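Local coordinates for adenylate cyclase-like protein (Chlamydia trachomatis, PDB 4QO6) that forms, through this extended periplasmic region, a structural part of the inner membrane ring of the type III secretion system, at residues P23-T28 with L36-H41; G40-S45 with D66-D71; I135-V140 with V158-G163; N162-L167 with I192-N197. All coordinates share one frame; numbering follows the deposited sequence.

Contact 1: residues P23-T28 with L36-H41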
loop_
_atom_site.group_PDB
_atom_site.type_symbol
_atom_site.label_atom_id
_atom_site.label_comp_id
_atom_site.label_asym_id
_atom_site.label_seq_id
_atom_site.Cartn_x
_atom_site.Cartn_y
_atom_site.Cartn_z
ATOM N N PRO A 23 -21.909 7.192 1.827
ATOM C CA PRO A 23 -21.458 7.817 0.585
ATOM C C PRO A 23 -21.267 6.718 -0.520
ATOM O O PRO A 23 -20.987 5.559 -0.179
ATOM C CB PRO A 23 -20.090 8.437 0.963
ATOM C CG PRO A 23 -20.050 8.473 2.457
ATOM C CD PRO A 23 -20.943 7.338 2.926
ATOM N N THR A 24 -21.446 7.152 -1.763
ATOM C CA THR A 24 -21.564 6.365 -3.004
ATOM C C THR A 24 -22.921 5.726 -3.208
ATOM O O THR A 24 -23.188 5.154 -4.308
ATOM C CB THR A 24 -20.526 5.292 -3.188
ATOM O OG1 THR A 24 -20.804 4.230 -2.293
ATOM C CG2 THR A 24 -19.096 5.790 -2.947
ATOM N N VAL A 25 -23.772 5.710 -2.192
ATOM C CA VAL A 25 -25.036 5.034 -2.408
ATOM C C VAL A 25 -25.939 5.945 -3.205
ATOM O O VAL A 25 -25.966 7.179 -2.957
ATOM C CB VAL A 25 -25.673 4.585 -1.165
ATOM C CG1 VAL A 25 -27.074 4.043 -1.452
ATOM C CG2 VAL A 25 -24.829 3.526 -0.504
ATOM N N ARG A 26 -26.580 5.352 -4.224
ATOM C CA ARG A 26 -27.572 5.995 -5.090
ATOM C C ARG A 26 -28.886 5.211 -5.106
ATOM O O ARG A 26 -28.953 4.099 -4.626
ATOM C CB ARG A 26 -27.020 6.135 -6.517
ATOM C CG ARG A 26 -25.673 6.870 -6.625
ATOM C CD ARG A 26 -25.770 8.374 -6.232
ATOM N NE ARG A 26 -24.450 9.043 -6.407
ATOM C CZ ARG A 26 -23.559 9.251 -5.459
ATOM N NH1 ARG A 26 -23.805 8.907 -4.205
ATOM N NH2 ARG A 26 -22.418 9.868 -5.730
ATOM N N PHE A 27 -29.940 5.771 -5.648
ATOM C CA PHE A 27 -31.273 5.100 -5.697
ATOM C C PHE A 27 -32.173 5.594 -6.807
ATOM O O PHE A 27 -31.980 6.668 -7.335
ATOM C CB PHE A 27 -32.066 5.383 -4.389
ATOM C CG PHE A 27 -32.525 6.821 -4.268
ATOM C CD1 PHE A 27 -31.650 7.801 -3.868
ATOM C CD2 PHE A 27 -33.835 7.191 -4.574
ATOM C CE1 PHE A 27 -32.053 9.163 -3.715
ATOM C CE2 PHE A 27 -34.252 8.545 -4.451
ATOM C CZ PHE A 27 -33.357 9.527 -4.032
ATOM N N THR A 28 -33.252 4.864 -7.012
ATOM C CA THR A 28 -34.392 5.314 -7.793
ATOM C C THR A 28 -35.573 4.770 -7.037
ATOM O O THR A 28 -35.473 3.711 -6.446
ATOM C CB THR A 28 -34.402 4.782 -9.279
ATOM O OG1 THR A 28 -34.469 3.350 -9.302
ATOM C CG2 THR A 28 -33.117 5.216 -10.012
ATOM N N LEU A 36 -38.020 0.768 -3.798
ATOM C CA LEU A 36 -36.726 1.466 -3.787
ATOM C C LEU A 36 -35.659 0.561 -4.372
ATOM O O LEU A 36 -35.463 -0.566 -3.927
ATOM C CB LEU A 36 -36.348 1.870 -2.367
ATOM C CG LEU A 36 -35.144 2.786 -2.139
ATOM C CD1 LEU A 36 -35.338 4.192 -2.618
ATOM C CD2 LEU A 36 -34.793 2.839 -0.668
ATOM N N PHE A 37 -34.954 1.057 -5.365
ATOM C CA PHE A 37 -33.804 0.355 -5.890
ATOM C C PHE A 37 -32.539 1.057 -5.399
ATOM O O PHE A 37 -32.361 2.228 -5.654
ATOM C CB PHE A 37 -33.904 0.397 -7.409
ATOM C CG PHE A 37 -32.703 -0.130 -8.139
ATOM C CD1 PHE A 37 -31.702 0.703 -8.511
ATOM C CD2 PHE A 37 -32.651 -1.423 -8.555
ATOM C CE1 PHE A 37 -30.612 0.247 -9.242
ATOM C CE2 PHE A 37 -31.577 -1.900 -9.304
ATOM C CZ PHE A 37 -30.542 -1.058 -9.634
ATOM N N LEU A 38 -31.674 0.346 -4.687
ATOM C CA LEU A 38 -30.415 0.876 -4.188
ATOM C C LEU A 38 -29.198 0.278 -4.911
ATOM O O LEU A 38 -29.117 -0.962 -5.062
ATOM C CB LEU A 38 -30.256 0.453 -2.747
ATOM C CG LEU A 38 -31.237 1.039 -1.737
ATOM C CD1 LEU A 38 -30.946 0.522 -0.333
ATOM C CD2 LEU A 38 -31.126 2.564 -1.800
ATOM N N ILE A 39 -28.231 1.140 -5.221
ATOM C CA ILE A 39 -26.935 0.722 -5.749
ATOM C C ILE A 39 -25.786 1.472 -5.086
ATOM O O ILE A 39 -26.007 2.521 -4.467
ATOM C CB ILE A 39 -26.930 0.847 -7.311
ATOM C CG1 ILE A 39 -25.796 0.027 -7.932
ATOM C CG2 ILE A 39 -26.801 2.268 -7.816
ATOM C CD1 ILE A 39 -25.964 -0.153 -9.435
ATOM N N GLY A 40 -24.572 0.919 -5.176
ATOM C CA GLY A 40 -23.295 1.568 -4.732
ATOM C C GLY A 40 -22.526 0.671 -3.755
ATOM O O GLY A 40 -22.661 -0.527 -3.866
ATOM N N HIS A 41 -21.713 1.234 -2.831
ATOM C CA HIS A 41 -20.809 0.533 -1.909
ATOM C C HIS A 41 -21.039 0.968 -0.447
ATOM O O HIS A 41 -21.250 2.188 -0.177
ATOM C CB HIS A 41 -19.353 0.908 -2.229
ATOM C CG HIS A 41 -18.927 0.544 -3.621
ATOM N ND1 HIS A 41 -18.206 -0.591 -3.914
ATOM C CD2 HIS A 41 -19.166 1.151 -4.803
ATOM C CE1 HIS A 41 -18.012 -0.661 -5.217
ATOM N NE2 HIS A 41 -18.580 0.395 -5.776
HETATM O O HOH W 1 -21.345 3.904 1.785
#

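Contact 2: residues G40-S45 with D66-D71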
loop_
_atom_site.group_PDB
_atom_site.type_symbol
_atom_site.label_atom_id
_atom_site.label_comp_id
_atom_site.label_asym_id
_atom_site.label_seq_id
_atom_site.Cartn_x
_atom_site.Cartn_y
_atom_site.Cartn_z
ATOM N N GLY A 40 -24.572 0.919 -5.176
ATOM C CA GLY A 40 -23.295 1.568 -4.732
ATOM C C GLY A 40 -22.526 0.671 -3.755
ATOM O O GLY A 40 -22.661 -0.527 -3.866
ATOM N N HIS A 41 -21.713 1.234 -2.831
ATOM C CA HIS A 41 -20.809 0.533 -1.909
ATOM C C HIS A 41 -21.039 0.968 -0.447
ATOM O O HIS A 41 -21.250 2.188 -0.177
ATOM C CB HIS A 41 -19.353 0.908 -2.229
ATOM C CG HIS A 41 -18.927 0.544 -3.621
ATOM N ND1 HIS A 41 -18.206 -0.591 -3.914
ATOM C CD2 HIS A 41 -19.166 1.151 -4.803
ATOM C CE1 HIS A 41 -18.012 -0.661 -5.217
ATOM N NE2 HIS A 41 -18.580 0.395 -5.776
ATOM N N VAL A 42 -20.900 0.004 0.466
ATOM C CA VAL A 42 -20.730 0.255 1.897
ATOM C C VAL A 42 -19.470 -0.433 2.380
ATOM O O VAL A 42 -18.967 -1.372 1.731
ATOM C CB VAL A 42 -21.951 -0.186 2.770
ATOM C CG1 VAL A 42 -23.210 0.573 2.373
ATOM C CG2 VAL A 42 -22.214 -1.638 2.606
ATOM N N ARG A 43 -18.948 0.054 3.518
ATOM C CA ARG A 43 -17.724 -0.540 4.184
ATOM C C ARG A 43 -17.827 -2.074 4.441
ATOM O O ARG A 43 -16.891 -2.803 4.126
ATOM C CB ARG A 43 -17.473 0.205 5.506
ATOM C CG ARG A 43 -16.248 -0.245 6.301
ATOM C CD ARG A 43 -15.990 0.590 7.530
ATOM N NE ARG A 43 -17.180 0.589 8.397
ATOM C CZ ARG A 43 -17.214 0.948 9.683
ATOM N NH1 ARG A 43 -16.112 1.328 10.337
ATOM N NH2 ARG A 43 -18.374 0.880 10.330
ATOM N N ASN A 44 -18.985 -2.554 4.971
ATOM C CA ASN A 44 -19.180 -3.966 5.350
ATOM C C ASN A 44 -20.627 -4.400 5.555
ATOM O O ASN A 44 -21.521 -3.585 5.542
ATOM C CB ASN A 44 -18.349 -4.314 6.595
ATOM C CG ASN A 44 -18.739 -3.514 7.838
ATOM O OD1 ASN A 44 -19.907 -3.352 8.176
ATOM N ND2 ASN A 44 -17.755 -3.050 8.532
ATOM N N SER A 45 -20.880 -5.707 5.654
ATOM C CA SER A 45 -22.224 -6.195 5.871
ATOM C C SER A 45 -22.936 -5.583 7.123
ATOM O O SER A 45 -24.156 -5.593 7.186
ATOM C CB SER A 45 -22.225 -7.680 5.996
ATOM O OG SER A 45 -21.282 -8.065 6.978
ATOM N N ASP A 66 -31.948 -4.433 -3.580
ATOM C CA ASP A 66 -30.645 -4.115 -2.976
ATOM C C ASP A 66 -29.490 -4.567 -3.840
ATOM O O ASP A 66 -29.236 -5.771 -3.931
ATOM C CB ASP A 66 -30.552 -4.798 -1.599
ATOM C CG ASP A 66 -29.132 -4.877 -1.087
ATOM O OD1 ASP A 66 -28.301 -4.100 -1.541
ATOM O OD2 ASP A 66 -28.832 -5.748 -0.240
ATOM N N ASN A 67 -28.791 -3.620 -4.457
ATOM C CA ASN A 67 -27.612 -3.921 -5.288
ATOM C C ASN A 67 -26.338 -3.229 -4.756
ATOM O O ASN A 67 -25.476 -2.709 -5.484
ATOM C CB ASN A 67 -27.920 -3.504 -6.695
ATOM C CG ASN A 67 -29.127 -4.223 -7.246
ATOM O OD1 ASN A 67 -28.990 -5.301 -7.833
ATOM N ND2 ASN A 67 -30.303 -3.638 -7.101
ATOM N N VAL A 68 -26.242 -3.191 -3.449
ATOM C CA VAL A 68 -25.163 -2.496 -2.809
ATOM C C VAL A 68 -24.044 -3.515 -2.548
ATOM O O VAL A 68 -24.294 -4.560 -2.002
ATOM C CB VAL A 68 -25.644 -1.897 -1.473
ATOM C CG1 VAL A 68 -24.481 -1.253 -0.739
ATOM C CG2 VAL A 68 -26.721 -0.871 -1.705
ATOM N N ILE A 69 -22.846 -3.176 -2.935
ATOM C CA ILE A 69 -21.624 -3.944 -2.708
ATOM C C ILE A 69 -21.075 -3.799 -1.271
ATOM O O ILE A 69 -20.886 -2.676 -0.749
ATOM C CB ILE A 69 -20.533 -3.439 -3.674
ATOM C CG1 ILE A 69 -21.008 -3.494 -5.165
ATOM C CG2 ILE A 69 -19.245 -4.182 -3.478
ATOM C CD1 ILE A 69 -21.681 -4.805 -5.561
ATOM N N ASP A 70 -20.811 -4.938 -0.643
ATOM C CA ASP A 70 -20.089 -5.016 0.613
ATOM C C ASP A 70 -18.571 -5.032 0.283
ATOM O O ASP A 70 -17.996 -6.024 -0.167
ATOM C CB ASP A 70 -20.551 -6.276 1.335
ATOM C CG ASP A 70 -19.697 -6.633 2.552
ATOM O OD1 ASP A 70 -18.670 -5.981 2.759
ATOM O OD2 ASP A 70 -20.096 -7.565 3.313
ATOM N N ASP A 71 -17.924 -3.905 0.425
ATOM C CA ASP A 71 -16.531 -3.796 0.014
ATOM C C ASP A 71 -15.620 -4.767 0.770
ATOM O O ASP A 71 -14.626 -5.242 0.198
ATOM C CB ASP A 71 -16.038 -2.372 0.149
ATOM C CG ASP A 71 -16.622 -1.434 -0.895
ATOM O OD1 ASP A 71 -17.205 -1.890 -1.896
ATOM O OD2 ASP A 71 -16.462 -0.210 -0.749
HETATM O O HOH W 2 -18.854 -7.636 5.785
#

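Contact 3: residues I135-V140 with V158-G163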
loop_
_atom_site.group_PDB
_atom_site.type_symbol
_atom_site.label_atom_id
_atom_site.label_comp_id
_atom_site.label_asym_id
_atom_site.label_seq_id
_atom_site.Cartn_x
_atom_site.Cartn_y
_atom_site.Cartn_z
ATOM N N ILE A 135 5.071 -1.300 -3.971
ATOM C CA ILE A 135 6.443 -0.808 -4.099
ATOM C C ILE A 135 7.281 -1.784 -5.000
ATOM O O ILE A 135 7.300 -2.987 -4.744
ATOM C CB ILE A 135 7.099 -0.702 -2.705
ATOM C CG1 ILE A 135 6.241 0.082 -1.679
ATOM C CG2 ILE A 135 8.498 -0.078 -2.793
ATOM C CD1 ILE A 135 6.278 1.565 -1.830
ATOM N N ILE A 136 7.994 -1.287 -6.024
ATOM C CA ILE A 136 8.878 -2.184 -6.843
ATOM C C ILE A 136 10.329 -2.144 -6.309
ATOM O O ILE A 136 10.960 -1.099 -6.298
ATOM C CB ILE A 136 8.883 -1.819 -8.349
ATOM C CG1 ILE A 136 7.453 -1.692 -8.911
ATOM C CG2 ILE A 136 9.675 -2.843 -9.160
ATOM C CD1 ILE A 136 6.562 -2.881 -8.613
ATOM N N GLU A 137 10.843 -3.270 -5.857
ATOM C CA GLU A 137 12.185 -3.306 -5.251
ATOM C C GLU A 137 13.316 -2.821 -6.169
ATOM O O GLU A 137 14.113 -1.997 -5.766
ATOM C CB GLU A 137 12.495 -4.690 -4.664
ATOM C CG GLU A 137 11.790 -4.931 -3.328
ATOM C CD GLU A 137 11.720 -6.399 -2.907
ATOM O OE1 GLU A 137 12.273 -7.283 -3.616
ATOM O OE2 GLU A 137 11.124 -6.662 -1.830
ATOM N N SER A 138 13.342 -3.272 -7.417
ATOM C CA SER A 138 14.310 -2.773 -8.385
ATOM C C SER A 138 14.282 -1.237 -8.486
ATOM O O SER A 138 15.318 -0.624 -8.654
ATOM C CB SER A 138 14.110 -3.412 -9.768
ATOM O OG SER A 138 12.971 -2.890 -10.433
ATOM N N GLN A 139 13.121 -0.605 -8.351
ATOM C CA GLN A 139 13.059 0.868 -8.403
ATOM C C GLN A 139 13.632 1.554 -7.164
ATOM O O GLN A 139 14.284 2.603 -7.258
ATOM C CB GLN A 139 11.630 1.360 -8.674
ATOM C CG GLN A 139 11.219 1.125 -10.116
ATOM C CD GLN A 139 9.713 1.268 -10.376
ATOM O OE1 GLN A 139 8.965 1.852 -9.573
ATOM N NE2 GLN A 139 9.261 0.719 -11.515
ATOM N N VAL A 140 13.391 0.978 -6.001
ATOM C CA VAL A 140 13.830 1.591 -4.751
ATOM C C VAL A 140 15.339 1.513 -4.658
ATOM O O VAL A 140 15.967 2.381 -4.076
ATOM C CB VAL A 140 13.259 0.875 -3.537
ATOM C CG1 VAL A 140 13.761 1.521 -2.247
ATOM C CG2 VAL A 140 11.735 0.938 -3.588
ATOM N N VAL A 158 24.212 -1.458 -2.048
ATOM C CA VAL A 158 22.930 -1.621 -1.352
ATOM C C VAL A 158 22.113 -2.773 -1.938
ATOM O O VAL A 158 22.140 -3.018 -3.147
ATOM C CB VAL A 158 22.128 -0.304 -1.336
ATOM C CG1 VAL A 158 21.761 0.142 -2.749
ATOM C CG2 VAL A 158 20.892 -0.449 -0.480
ATOM N N SER A 159 21.462 -3.534 -1.062
ATOM C CA SER A 159 20.370 -4.411 -1.491
ATOM C C SER A 159 19.079 -4.004 -0.803
ATOM O O SER A 159 19.080 -3.396 0.266
ATOM C CB SER A 159 20.684 -5.896 -1.272
ATOM O OG SER A 159 20.636 -6.248 0.090
ATOM N N PHE A 160 17.968 -4.358 -1.416
ATOM C CA PHE A 160 16.651 -3.970 -0.895
ATOM C C PHE A 160 15.594 -5.050 -1.113
ATOM O O PHE A 160 15.320 -5.434 -2.257
ATOM C CB PHE A 160 16.159 -2.693 -1.529
ATOM C CG PHE A 160 14.860 -2.239 -0.972
ATOM C CD1 PHE A 160 14.814 -1.640 0.283
ATOM C CD2 PHE A 160 13.669 -2.444 -1.676
ATOM C CE1 PHE A 160 13.617 -1.258 0.823
ATOM C CE2 PHE A 160 12.465 -2.034 -1.133
ATOM C CZ PHE A 160 12.447 -1.434 0.120
ATOM N N THR A 161 15.045 -5.570 -0.027
ATOM C CA THR A 161 13.924 -6.515 -0.116
ATOM C C THR A 161 12.988 -6.316 1.077
ATOM O O THR A 161 13.447 -6.216 2.203
ATOM C CB THR A 161 14.333 -8.017 -0.157
ATOM O OG1 THR A 161 14.525 -8.492 1.161
ATOM C CG2 THR A 161 15.621 -8.279 -0.945
ATOM N N ASN A 162 11.690 -6.205 0.775
ATOM C CA ASN A 162 10.628 -6.226 1.732
ATOM C C ASN A 162 10.725 -5.119 2.751
ATOM O O ASN A 162 10.445 -5.348 3.930
ATOM C CB ASN A 162 10.530 -7.577 2.419
ATOM C CG ASN A 162 9.106 -7.881 2.873
ATOM O OD1 ASN A 162 8.151 -7.835 2.071
ATOM N ND2 ASN A 162 8.943 -8.153 4.162
ATOM N N GLY A 163 11.092 -3.913 2.288
ATOM C CA GLY A 163 11.146 -2.706 3.139
ATOM C C GLY A 163 12.483 -2.571 3.857
ATOM O O GLY A 163 12.702 -1.599 4.618
HETATM O O HOH W 3 9.276 -8.943 -0.215
#

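Contact 4: residues N162-L167 with I192-N197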
loop_
_atom_site.group_PDB
_atom_site.type_symbol
_atom_site.label_atom_id
_atom_site.label_comp_id
_atom_site.label_asym_id
_atom_site.label_seq_id
_atom_site.Cartn_x
_atom_site.Cartn_y
_atom_site.Cartn_z
ATOM N N ASN A 162 11.690 -6.205 0.775
ATOM C CA ASN A 162 10.628 -6.226 1.732
ATOM C C ASN A 162 10.725 -5.119 2.751
ATOM O O ASN A 162 10.445 -5.348 3.930
ATOM C CB ASN A 162 10.530 -7.577 2.419
ATOM C CG ASN A 162 9.106 -7.881 2.873
ATOM O OD1 ASN A 162 8.151 -7.835 2.071
ATOM N ND2 ASN A 162 8.943 -8.153 4.162
ATOM N N GLY A 163 11.092 -3.913 2.288
ATOM C CA GLY A 163 11.146 -2.706 3.139
ATOM C C GLY A 163 12.483 -2.571 3.857
ATOM O O GLY A 163 12.702 -1.599 4.618
ATOM N N GLU A 164 13.361 -3.558 3.632
ATOM C CA GLU A 164 14.675 -3.601 4.296
ATOM C C GLU A 164 15.867 -3.348 3.345
ATOM O O GLU A 164 16.105 -4.086 2.357
ATOM C CB GLU A 164 14.846 -4.933 5.040
ATOM C CG GLU A 164 16.012 -4.904 6.008
ATOM C CD GLU A 164 16.245 -6.223 6.707
ATOM O OE1 GLU A 164 16.871 -7.156 6.115
ATOM O OE2 GLU A 164 15.801 -6.297 7.861
ATOM N N ALA A 165 16.530 -2.232 3.603
ATOM C CA ALA A 165 17.778 -1.853 2.933
ATOM C C ALA A 165 19.040 -2.369 3.676
ATOM O O ALA A 165 19.242 -2.009 4.842
ATOM C CB ALA A 165 17.849 -0.337 2.864
ATOM N N VAL A 166 19.907 -3.083 2.966
ATOM C CA VAL A 166 21.190 -3.571 3.503
ATOM C C VAL A 166 22.405 -2.879 2.831
ATOM O O VAL A 166 22.576 -2.918 1.606
ATOM C CB VAL A 166 21.366 -5.119 3.364
ATOM C CG1 VAL A 166 22.624 -5.579 4.064
ATOM C CG2 VAL A 166 20.217 -5.922 3.981
ATOM N N LEU A 167 23.258 -2.281 3.659
ATOM C CA LEU A 167 24.471 -1.609 3.207
ATOM C C LEU A 167 25.744 -2.385 3.565
ATOM O O LEU A 167 25.938 -2.817 4.707
ATOM C CB LEU A 167 24.552 -0.235 3.833
ATOM C CG LEU A 167 23.287 0.600 3.682
ATOM C CD1 LEU A 167 23.422 1.846 4.524
ATOM C CD2 LEU A 167 23.001 0.930 2.220
ATOM N N ILE A 192 10.725 2.308 2.527
ATOM C CA ILE A 192 11.816 1.824 3.356
ATOM C C ILE A 192 11.419 1.812 4.806
ATOM O O ILE A 192 11.157 2.874 5.374
ATOM C CB ILE A 192 13.075 2.684 3.154
ATOM C CG1 ILE A 192 13.671 2.360 1.780
ATOM C CG2 ILE A 192 14.096 2.404 4.236
ATOM C CD1 ILE A 192 14.799 3.267 1.398
ATOM N N ARG A 193 11.400 0.610 5.393
ATOM C CA ARG A 193 11.109 0.399 6.820
ATOM C C ARG A 193 12.358 0.273 7.697
ATOM O O ARG A 193 12.343 0.662 8.863
ATOM C CB ARG A 193 10.287 -0.878 7.015
ATOM C CG ARG A 193 8.858 -0.824 6.506
ATOM C CD ARG A 193 8.328 -2.239 6.342
ATOM N NE ARG A 193 6.911 -2.283 5.987
ATOM C CZ ARG A 193 6.213 -3.404 5.768
ATOM N NH1 ARG A 193 6.785 -4.608 5.860
ATOM N NH2 ARG A 193 4.928 -3.320 5.445
ATOM N N ALA A 194 13.423 -0.305 7.169
ATOM C CA ALA A 194 14.665 -0.459 7.941
ATOM C C ALA A 194 15.903 -0.394 7.063
ATOM O O ALA A 194 15.905 -0.948 5.914
ATOM C CB ALA A 194 14.657 -1.801 8.665
ATOM N N VAL A 195 16.958 0.231 7.606
ATOM C CA VAL A 195 18.311 0.143 6.992
ATOM C C VAL A 195 19.243 -0.671 7.872
ATOM O O VAL A 195 19.412 -0.346 9.023
ATOM C CB VAL A 195 18.944 1.521 6.780
ATOM C CG1 VAL A 195 20.331 1.378 6.143
ATOM C CG2 VAL A 195 18.026 2.384 5.908
ATOM N N LYS A 196 19.791 -1.757 7.351
ATOM C CA LYS A 196 20.795 -2.538 8.065
ATOM C C LYS A 196 22.176 -2.126 7.547
ATOM O O LYS A 196 22.521 -2.447 6.410
ATOM C CB LYS A 196 20.633 -4.047 7.817
ATOM C CG LYS A 196 19.343 -4.714 8.305
ATOM C CD LYS A 196 19.388 -5.080 9.780
ATOM C CE LYS A 196 18.080 -5.743 10.234
ATOM N NZ LYS A 196 17.534 -5.148 11.498
ATOM N N ASN A 197 22.955 -1.462 8.406
ATOM C CA ASN A 197 24.290 -0.970 8.079
ATOM C C ASN A 197 25.472 -1.895 8.473
ATOM O O ASN A 197 25.780 -1.995 9.636
ATOM C CB ASN A 197 24.439 0.380 8.755
ATOM C CG ASN A 197 25.695 1.100 8.364
ATOM O OD1 ASN A 197 26.435 0.673 7.506
ATOM N ND2 ASN A 197 25.932 2.197 9.002
#

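Contact 1: residues P23-T28 with L36-H41
Phe-27 and Leu-36 meet on the side of the hairpin turned to helix 10-19: Leu-36 CD1 comes to 3.9 Å from Phe-27 CD2, the two side chains crossing at a slant. Leu-38 brings its methyl CD2 to 3.9 Å from Phe-27 CB, close to the root of that side chain. The Phe-27 ring itself leads away from the partner strand and packs on Ile-15 and Ile-19 of the helix. On the opposite face Thr-28 and Phe-37 lie side by side, pointing the same way, with Thr-28 OG1 3.6 Å from Phe-37 CB. Next to them Arg-26 CB faces Ile-39 CG2 at 4.1 Å. The backbones between these faces are stitched by paired bonds, such as Arg-26 N to Ile-39 O at 2.9 Å (171°). Ahead of Arg-26 the regular pairing gives way. Gly-40 turns a corner with its CA 3.6 Å from Thr-24 O. Chi1 of 73° sets Thr-24 OG1 between its own backbone N and carbonyl carbon, where it accepts from His-41 N at 3.2 Å. A water then bridges Pro-23 O and His-41 O. The regular part is an antiparallel beta hairpin of strands 26-30 and 35-39, in the PD1 domain of CdsD.

Contact 2: residues G40-S45 with D66-D71
His-41 and Ile-69, with Val-42 and Asp-70, form the parallel pairing that closes the beta-alpha-beta unit of strand 41-42, helix 45-56 and strand 63-70. Ile-69 is held at both ends of its backbone: its N donates to Gly-40 O at 2.8 Å, and its O takes Val-42 N at 2.9 Å. Asp-71 N continues the pairing onto Val-42 O at 3.0 Å. A His-carboxylate hydrogen bond joins His-41 ND1 to Asp-71 OD1, 2.6 Å long and 161° at the hydrogen. The oxygen lies at the ring edge, in plane, and uses its syn lone pair, although ring and carboxylate planes are 48° apart. Asp-71 OD2 accepts from Gly-99 N, which leaves the carboxylate gripped through both oxygens. Ile-69 runs beside the imidazole, with CG1 over one ring face. On the other side of the sheet Val-42 CG1 meets Val-68 CG1 at 3.8 Å, the side chains crossing at about a right angle, and Val-42 also packs on Leu-51 of helix 45-56. Chi1 of 169° sets Asp-70 CG anti to its backbone N, towards Ser-45; Asp-70 OD2 is 3.4 Å from Ser-45 CB, and a water links OD2 to Ser-45 N. Asp-70 OD1 weakly caps helix 71-83, while Asn-44 OD1 caps helix 45-56 at Asp-47 N. Neighbouring parallel strands joined through helix 45-56 make this a beta-alpha-beta crossover.

Contact 3: residues I135-V140 with V158-G163
Glu-137 and Val-140, on the first turn of helix 137-150, pack against Phe-160 of strand 157-161, an alpha-on-beta contact in the core of the BON domain. The apolar part is built round the Phe-160 ring. Chi1 of -177° puts Phe-160 CG anti to the backbone N and carries it towards the helix. Val-140 CG1 stands over the middle of one ring face, 3.8 Å from the centroid and only 5° off the ring normal, a well-centred CH-pi contact. Val-140 CB, 3.8 Å from Phe-160 CD2, supports it towards one side of the ring. Glu-137 adds its aliphatic part: CG lies 3.5 Å from Phe-160 CD2, and the two side chains cross at about a right angle, with carboxylate and ring almost perpendicular. Met-141, Leu-144, Ile-192 and Tyr-106 also touch Phe-160.

The polar part begins where the Glu-137 chain, extended beyond CG, passes the ring and reaches the end of the strand. Glu-137 OE2 accepts from Asn-162 N at 2.7 Å (155°), the donor standing well above the carboxylate plane, and this ties the buried acid to the backbone of the turn into strand 164-172. Glu-137 OE1 has a long, weak ion pair with Lys-108. Van der Waals contact fills in beside the bond, with Thr-161 CA 3.3 Å from Glu-137 OE2.

Solvent takes part as well: a water donates to Asn-162 OD1 at 2.8 Å and, weakly, to Glu-137 OE2 at 3.4 Å.

Contact 4: residues N162-L167 with I192-N197
Glu-164 carries CG anti to its backbone N (chi1 -166°) and runs on extended, while Lys-196 bends at chi2 (-83°) and again at chi4. The two side chains pass each other at a slant, and the bent lysine brings its CE to 3.3 Å from Glu-164 OE2. The charged atoms stay further apart, OE2 of Glu-164 lying 4.2 Å from NZ of Lys-196, beyond a salt bridge, so any attraction is probably modest. On the other face Leu-167 CD1 packs on Val-195 CG1 at 3.5 Å. Ala-165 CB adds a looser touch on Val-195 CG2.

The backbones run parallel. Gly-163 O grips two successive N-H groups, Arg-193 N at 2.7 Å, on a lone pair, and Ala-194 N at 2.9 Å. Ala-165 then bonds through both its polar atoms, N to Ala-194 O (2.7 Å) and O from Lys-196 N (2.6 Å), and Leu-167 N donates to Lys-196 O.

Strand 164-172 is the middle strand here, antiparallel to 157-161 on one side and parallel to 194-202 on the other; helix 176-187, which connects the parallel pair, packs on Leu-167, Val-195 and Asn-197.

The four contacts form two pairs, on opposite sides of the chain's centre. Contacts 1 and 2 share Gly-40 and His-41 and build one mixed sheet, strand 63-70 lying between 35-39 and 41-42. Contacts 3 and 4 share Asn-162 and Gly-163 and meet through strands 157-161 and 164-172. Contact 3 is the buried one, a helix turn on an aromatic ring with a single backbone-to-carboxylate bond; the others are partly buried strand pairings that rest mainly on backbone bonds. Contact 1 is antiparallel, contacts 2 and 4 are parallel pairs of beta-alpha-beta units. Contacts 1 and 4 have centres about 46 Å apart, in keeping with an elongated chain of successive small domains.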